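PDB 4MHR: ectoine hydroxylase from Sphingopyxis alaskensis, which catalyses the iron(II)- and 2-oxoglutarate-dependent hydroxylation of L-ectoine to 5-hydroxyectoine, a compatible solute that protects cells against osmotic stress. Local coordinates for residues Val219-Glu222 with Glu223-Ala226. Sequence-based numbering, arbitrary orientation.
Sequences VPDE and ESLA
Asp221 caps Ser224 with its carboxylate: OD1 accepts from the backbone N of Ser224 at 3.0 Å, the N-H coming in from above the carboxylate plane, 44° out of it. Ser224 OG donates to Asp221 OD2 at a modelled 2.4 Å, so short that the exact length is doubtful. With chi1 at 80°, the Asp221 CG sits between its own backbone N and carbonyl carbon, which swings the carboxylate over the start of the helix. Asp221 is the N-cap of helix 222-232, its OD1 capping a first-turn amide in place of the regular i to i+4 carbonyl acceptor. Regular backbone bonds follow: Leu225 N to Asp221 O at 3.0 Å, then Ala226 N to Glu222 O at 2.9 Å. Glu223 folds back at chi2 (93°) and brings OE1 within 3.1 Å of Asp221 OD1, a pairing of like charges that may raise the proton affinity of one of them. On the apolar side, Leu225 CD2 lies 4.1 Å from Pro220 CB, the two side chains crossing at a slant, and Tyr150, Trp151 and Met252 also touch the leucine. Cutting Leu225 back to an alanine would probably open a gap between Pro220 and these three; Pro220 itself neighbours the iron ligand His152.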
# COMPACT_ATOMS: atom_id res chain seq x y z
N VAL A 219 15.13 -8.80 3.90
CA VAL A 219 14.08 -9.83 3.94
C VAL A 219 13.92 -10.26 5.37
O VAL A 219 14.83 -10.82 5.94
CB VAL A 219 14.42 -11.10 3.08
CG1 VAL A 219 13.36 -12.16 3.21
CG2 VAL A 219 14.54 -10.73 1.62
N PRO A 220 12.72 -10.09 5.95
CA PRO A 220 12.54 -10.57 7.32
C PRO A 220 12.80 -12.05 7.48
O PRO A 220 12.54 -12.85 6.55
CB PRO A 220 11.03 -10.30 7.60
CG PRO A 220 10.40 -10.17 6.28
CD PRO A 220 11.45 -10.03 5.22
N ASP A 221 13.25 -12.42 8.67
CA ASP A 221 13.72 -13.76 8.94
C ASP A 221 12.61 -14.74 9.39
O ASP A 221 11.62 -14.39 10.06
CB ASP A 221 14.86 -13.69 9.99
CG ASP A 221 14.37 -13.54 11.37
OD1 ASP A 221 14.12 -14.58 12.00
OD2 ASP A 221 14.17 -12.38 11.82
N GLU A 222 12.81 -16.01 9.05
CA GLU A 222 11.80 -17.03 9.29
C GLU A 222 11.32 -17.15 10.69
O GLU A 222 10.15 -17.35 10.97
CB GLU A 222 12.30 -18.44 8.85
CG GLU A 222 12.40 -18.58 7.35
CD GLU A 222 12.75 -20.01 6.94
OE1 GLU A 222 12.82 -20.90 7.80
OE2 GLU A 222 12.94 -20.23 5.75
N GLU A 223 12.24 -17.10 11.62
CA GLU A 223 11.85 -17.32 13.03
C GLU A 223 10.99 -16.17 13.54
O GLU A 223 10.02 -16.34 14.32
CB GLU A 223 13.13 -17.41 13.88
CG GLU A 223 14.24 -18.25 13.22
CD GLU A 223 15.27 -17.45 12.36
OE1 GLU A 223 15.13 -17.41 11.10
OE2 GLU A 223 16.26 -16.90 12.94
N SER A 224 11.37 -14.95 13.18
CA SER A 224 10.54 -13.83 13.66
C SER A 224 9.17 -13.85 12.96
O SER A 224 8.19 -13.62 13.62
CB SER A 224 11.21 -12.47 13.45
OG SER A 224 12.62 -12.48 13.60
N LEU A 225 9.10 -14.17 11.66
CA LEU A 225 7.80 -14.34 10.98
C LEU A 225 6.93 -15.44 11.62
O LEU A 225 5.75 -15.19 11.86
CB LEU A 225 7.95 -14.58 9.50
CG LEU A 225 8.55 -13.46 8.67
CD1 LEU A 225 9.01 -14.04 7.35
CD2 LEU A 225 7.56 -12.30 8.42
N ALA A 226 7.53 -16.60 11.98
CA ALA A 226 6.80 -17.64 12.69
C ALA A 226 6.32 -17.13 14.00
O ALA A 226 5.21 -17.41 14.39
CB ALA A 226 7.62 -18.97 12.87